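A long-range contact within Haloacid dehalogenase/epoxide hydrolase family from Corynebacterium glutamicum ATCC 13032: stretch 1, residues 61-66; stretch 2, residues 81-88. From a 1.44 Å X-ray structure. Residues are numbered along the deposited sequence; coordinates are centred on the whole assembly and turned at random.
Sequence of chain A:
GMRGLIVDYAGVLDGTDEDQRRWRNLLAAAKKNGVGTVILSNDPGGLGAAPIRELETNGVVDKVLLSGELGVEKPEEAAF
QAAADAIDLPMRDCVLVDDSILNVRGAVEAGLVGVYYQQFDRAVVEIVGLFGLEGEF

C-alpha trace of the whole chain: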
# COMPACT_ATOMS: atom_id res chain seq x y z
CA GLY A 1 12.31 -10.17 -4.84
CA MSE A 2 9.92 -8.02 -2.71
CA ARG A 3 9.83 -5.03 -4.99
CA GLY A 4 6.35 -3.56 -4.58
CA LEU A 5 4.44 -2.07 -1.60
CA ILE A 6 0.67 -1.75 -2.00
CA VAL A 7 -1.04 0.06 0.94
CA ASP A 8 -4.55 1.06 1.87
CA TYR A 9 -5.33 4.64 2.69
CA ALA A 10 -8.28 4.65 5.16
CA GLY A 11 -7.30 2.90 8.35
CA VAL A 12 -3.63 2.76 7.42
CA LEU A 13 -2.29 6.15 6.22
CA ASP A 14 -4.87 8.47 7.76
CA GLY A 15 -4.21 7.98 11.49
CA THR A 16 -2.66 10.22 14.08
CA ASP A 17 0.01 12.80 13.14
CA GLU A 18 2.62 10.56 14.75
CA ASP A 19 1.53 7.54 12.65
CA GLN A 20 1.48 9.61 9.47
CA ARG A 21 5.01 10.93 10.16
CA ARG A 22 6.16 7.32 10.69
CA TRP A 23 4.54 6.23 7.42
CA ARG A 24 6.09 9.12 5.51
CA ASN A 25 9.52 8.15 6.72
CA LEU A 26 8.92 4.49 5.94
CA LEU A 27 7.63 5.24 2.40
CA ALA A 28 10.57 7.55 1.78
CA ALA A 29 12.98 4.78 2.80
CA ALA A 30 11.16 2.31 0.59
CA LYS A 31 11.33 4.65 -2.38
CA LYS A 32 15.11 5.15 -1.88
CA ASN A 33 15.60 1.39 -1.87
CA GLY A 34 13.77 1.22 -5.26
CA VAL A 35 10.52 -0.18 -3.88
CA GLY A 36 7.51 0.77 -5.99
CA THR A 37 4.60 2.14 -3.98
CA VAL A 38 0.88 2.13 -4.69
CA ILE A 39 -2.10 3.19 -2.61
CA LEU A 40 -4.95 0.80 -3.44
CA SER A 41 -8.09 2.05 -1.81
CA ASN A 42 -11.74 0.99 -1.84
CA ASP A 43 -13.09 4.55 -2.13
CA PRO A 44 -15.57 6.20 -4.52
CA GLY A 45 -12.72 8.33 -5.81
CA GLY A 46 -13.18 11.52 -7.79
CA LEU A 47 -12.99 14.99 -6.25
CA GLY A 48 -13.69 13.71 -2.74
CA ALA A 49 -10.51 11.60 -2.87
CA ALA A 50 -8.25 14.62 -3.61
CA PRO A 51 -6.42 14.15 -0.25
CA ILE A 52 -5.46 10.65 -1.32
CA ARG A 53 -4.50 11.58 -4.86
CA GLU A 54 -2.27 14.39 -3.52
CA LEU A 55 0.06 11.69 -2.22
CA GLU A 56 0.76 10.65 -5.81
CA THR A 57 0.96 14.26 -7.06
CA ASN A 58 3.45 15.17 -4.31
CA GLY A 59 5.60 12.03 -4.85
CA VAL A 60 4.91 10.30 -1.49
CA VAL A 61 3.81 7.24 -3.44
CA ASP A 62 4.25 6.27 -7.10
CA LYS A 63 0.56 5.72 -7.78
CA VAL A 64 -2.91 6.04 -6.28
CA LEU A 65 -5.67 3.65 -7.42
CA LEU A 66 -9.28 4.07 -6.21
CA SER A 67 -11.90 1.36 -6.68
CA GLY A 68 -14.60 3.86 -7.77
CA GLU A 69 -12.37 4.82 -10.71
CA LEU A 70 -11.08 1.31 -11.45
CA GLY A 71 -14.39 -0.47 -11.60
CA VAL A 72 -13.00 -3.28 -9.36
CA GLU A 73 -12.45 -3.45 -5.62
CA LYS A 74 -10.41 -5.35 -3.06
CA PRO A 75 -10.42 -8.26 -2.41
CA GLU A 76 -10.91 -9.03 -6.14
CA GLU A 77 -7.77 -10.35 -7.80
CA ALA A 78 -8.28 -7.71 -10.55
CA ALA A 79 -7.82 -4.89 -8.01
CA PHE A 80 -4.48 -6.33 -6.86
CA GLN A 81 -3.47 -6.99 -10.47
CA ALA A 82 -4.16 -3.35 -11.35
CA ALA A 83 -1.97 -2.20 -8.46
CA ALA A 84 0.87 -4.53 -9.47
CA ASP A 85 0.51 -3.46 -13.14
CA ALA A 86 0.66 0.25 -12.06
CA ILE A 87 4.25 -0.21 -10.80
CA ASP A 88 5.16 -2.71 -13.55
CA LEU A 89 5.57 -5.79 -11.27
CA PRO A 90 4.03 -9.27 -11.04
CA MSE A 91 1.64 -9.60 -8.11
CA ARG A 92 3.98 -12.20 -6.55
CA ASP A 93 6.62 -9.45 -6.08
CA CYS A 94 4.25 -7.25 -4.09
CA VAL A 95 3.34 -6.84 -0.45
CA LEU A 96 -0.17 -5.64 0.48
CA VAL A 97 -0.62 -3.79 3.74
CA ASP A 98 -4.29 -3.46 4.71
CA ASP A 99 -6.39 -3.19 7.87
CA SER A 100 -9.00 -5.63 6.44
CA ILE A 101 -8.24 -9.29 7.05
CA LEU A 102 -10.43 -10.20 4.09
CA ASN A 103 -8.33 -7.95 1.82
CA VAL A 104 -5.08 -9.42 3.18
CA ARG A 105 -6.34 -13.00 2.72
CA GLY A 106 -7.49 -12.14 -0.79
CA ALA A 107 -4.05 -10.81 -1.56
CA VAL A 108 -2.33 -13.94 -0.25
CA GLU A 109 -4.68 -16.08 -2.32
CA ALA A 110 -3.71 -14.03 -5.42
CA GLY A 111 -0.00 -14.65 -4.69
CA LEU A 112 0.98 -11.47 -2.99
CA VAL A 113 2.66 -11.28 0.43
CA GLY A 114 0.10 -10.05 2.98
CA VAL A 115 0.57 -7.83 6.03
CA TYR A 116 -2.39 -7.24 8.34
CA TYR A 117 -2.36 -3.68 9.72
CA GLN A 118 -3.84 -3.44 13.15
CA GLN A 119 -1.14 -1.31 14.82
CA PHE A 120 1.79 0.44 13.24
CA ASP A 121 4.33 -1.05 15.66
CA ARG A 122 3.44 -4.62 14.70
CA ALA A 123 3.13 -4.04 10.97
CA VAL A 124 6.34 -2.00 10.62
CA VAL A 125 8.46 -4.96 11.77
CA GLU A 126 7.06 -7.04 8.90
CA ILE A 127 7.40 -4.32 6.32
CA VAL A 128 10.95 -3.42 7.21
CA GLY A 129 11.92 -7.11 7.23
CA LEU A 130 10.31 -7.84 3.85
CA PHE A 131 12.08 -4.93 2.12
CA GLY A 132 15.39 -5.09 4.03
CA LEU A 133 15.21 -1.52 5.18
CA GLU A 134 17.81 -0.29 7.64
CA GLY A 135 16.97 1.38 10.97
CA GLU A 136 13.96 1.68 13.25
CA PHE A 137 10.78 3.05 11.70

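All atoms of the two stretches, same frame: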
# COMPACT_ATOMS: atom_id res chain seq x y z
N VAL A 61 3.90 8.55 -2.83
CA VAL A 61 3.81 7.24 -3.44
C VAL A 61 3.90 7.42 -4.96
O VAL A 61 3.66 8.53 -5.50
CB VAL A 61 2.50 6.51 -3.01
CG1 VAL A 61 2.49 6.39 -1.49
CG2 VAL A 61 1.27 7.27 -3.46
N ASP A 62 4.16 6.30 -5.64
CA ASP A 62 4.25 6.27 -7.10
C ASP A 62 2.88 6.41 -7.75
O ASP A 62 2.74 7.12 -8.76
CB ASP A 62 4.91 5.00 -7.60
CG ASP A 62 6.37 4.95 -7.25
OD1 ASP A 62 7.10 5.92 -7.54
OD2 ASP A 62 6.80 3.94 -6.68
N LYS A 63 1.87 5.73 -7.18
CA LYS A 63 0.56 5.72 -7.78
C LYS A 63 -0.55 5.61 -6.74
O LYS A 63 -0.38 4.95 -5.75
CB LYS A 63 0.45 4.54 -8.70
CG LYS A 63 1.49 4.44 -9.81
CD LYS A 63 1.18 5.35 -10.96
CE LYS A 63 2.13 5.07 -12.12
NZ LYS A 63 3.52 4.86 -11.63
N VAL A 64 -1.71 6.18 -7.06
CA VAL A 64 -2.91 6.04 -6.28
C VAL A 64 -3.99 5.43 -7.19
O VAL A 64 -4.28 5.97 -8.28
CB VAL A 64 -3.36 7.43 -5.74
CG1 VAL A 64 -4.80 7.39 -5.22
CG2 VAL A 64 -2.41 7.94 -4.63
N LEU A 65 -4.57 4.34 -6.72
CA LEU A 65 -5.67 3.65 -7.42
C LEU A 65 -6.89 3.59 -6.50
O LEU A 65 -6.78 3.16 -5.34
CB LEU A 65 -5.29 2.20 -7.82
CG LEU A 65 -4.24 2.04 -8.92
CD1 LEU A 65 -4.06 0.54 -9.23
CD2 LEU A 65 -4.61 2.82 -10.14
N LEU A 66 -8.06 4.00 -7.00
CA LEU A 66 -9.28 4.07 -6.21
C LEU A 66 -10.33 3.21 -6.88
O LEU A 66 -10.60 3.36 -8.10
CB LEU A 66 -9.77 5.51 -6.17
CG LEU A 66 -8.71 6.47 -5.59
CD1 LEU A 66 -8.89 7.98 -5.87
CD2 LEU A 66 -8.54 6.23 -4.07
N GLN A 81 -4.14 -6.94 -9.18
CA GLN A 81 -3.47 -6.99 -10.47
C GLN A 81 -3.26 -5.59 -11.02
O GLN A 81 -2.21 -5.28 -11.59
CB GLN A 81 -4.28 -7.83 -11.46
CG GLN A 81 -3.57 -8.06 -12.80
CD GLN A 81 -2.34 -8.91 -12.66
OE1 GLN A 81 -1.22 -8.42 -12.75
NE2 GLN A 81 -2.53 -10.20 -12.41
N ALA A 82 -4.26 -4.72 -10.84
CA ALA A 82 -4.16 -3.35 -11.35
C ALA A 82 -3.05 -2.61 -10.60
O ALA A 82 -2.28 -1.83 -11.17
CB ALA A 82 -5.50 -2.63 -11.17
N ALA A 83 -2.98 -2.86 -9.29
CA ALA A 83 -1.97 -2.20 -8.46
C ALA A 83 -0.55 -2.65 -8.87
O ALA A 83 0.34 -1.81 -9.08
CB ALA A 83 -2.22 -2.51 -7.01
N ALA A 84 -0.40 -3.96 -9.06
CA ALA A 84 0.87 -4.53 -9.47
C ALA A 84 1.25 -3.96 -10.85
O ALA A 84 2.38 -3.47 -11.07
CB ALA A 84 0.79 -6.06 -9.49
N ASP A 85 0.30 -4.03 -11.79
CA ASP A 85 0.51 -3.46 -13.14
C ASP A 85 0.96 -1.99 -13.08
O ASP A 85 1.85 -1.59 -13.85
CB ASP A 85 -0.78 -3.57 -14.00
CG ASP A 85 -1.12 -5.01 -14.40
OD1 ASP A 85 -0.32 -5.94 -14.19
OD2 ASP A 85 -2.22 -5.22 -14.93
N ALA A 86 0.38 -1.20 -12.16
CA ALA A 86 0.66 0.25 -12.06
C ALA A 86 2.14 0.57 -11.78
O ALA A 86 2.63 1.65 -12.11
CB ALA A 86 -0.22 0.90 -10.95
N ILE A 87 2.84 -0.37 -11.12
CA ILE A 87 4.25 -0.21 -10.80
C ILE A 87 5.10 -1.24 -11.55
O ILE A 87 6.27 -1.48 -11.19
CB ILE A 87 4.52 -0.20 -9.27
CG1 ILE A 87 4.00 -1.48 -8.61
CG2 ILE A 87 3.87 1.02 -8.66
CD1 ILE A 87 4.40 -1.62 -7.12
N ASP A 88 4.49 -1.83 -12.59
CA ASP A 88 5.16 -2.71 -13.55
C ASP A 88 5.78 -3.96 -12.91
O ASP A 88 6.87 -4.33 -13.30
CB ASP A 88 6.23 -1.96 -14.39
CG ASP A 88 5.64 -0.83 -15.22
OD1 ASP A 88 4.59 -1.01 -15.88
OD2 ASP A 88 6.21 0.27 -15.17

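Strand 63-66 and the helix that enters the second stretch run nearly antiparallel: their N-to-C directions differ by 160° and their axes approach to 9.4 Å. The register follows from the shortest CA-CA separations, which pair Asp62 CA with Ile87 CA at 7.5 Å, Lys63 CA with Ala86 CA at 6.9 Å, and Leu65 CA with Ala83 CA at 7.0 Å. Advancing along the strand therefore means moving back along the helix. The helical hydrogen bond from Ala86 N to Ala82 O (2.9 Å) joins two of the residues that face the strand.

Alternation in the strand decides which side chains take part. The CA-to-CB bonds of Lys63 and Leu65 point toward the helix, whereas that of Val64 points away and its side chain comes no nearer than 8.9 Å. Leu65, in its m,t rotamer, reaches the helix backbone, where the neighbouring side chains are alanines: Leu65 CD1 lies 3.5 Å from Ala83 CA and 3.5 Å from Ala82 O. The same methyl packs against three alanine methyls, with Leu65 CD1 4.0 Å from Ala82 CB, 4.2 Å from Ala83 CB and 4.2 Å from Ala86 CB. This apolar cluster spans one helical turn.

Lys63 combines apolar and polar contact. Its aliphatic portion passes Ala86, with Lys63 CG 4.1 Å from Ala86 CB, and also nears Ile87, with Lys63 CG 4.3 Å from Ile87 CG2. Beyond this, its ammonium group donates a weak hydrogen bond from Lys63 NZ to Ala86 O; the 3.4 Å separation is long for such a bond. Asp62 adds a small contact, Asp62 CB to Ile87 CG2 at 4.2 Å, while its OD2 is hydrogen-bonded elsewhere in the structure. Overall, the interface buries 245 Å², summed over both sides, and rests mainly on apolar packing.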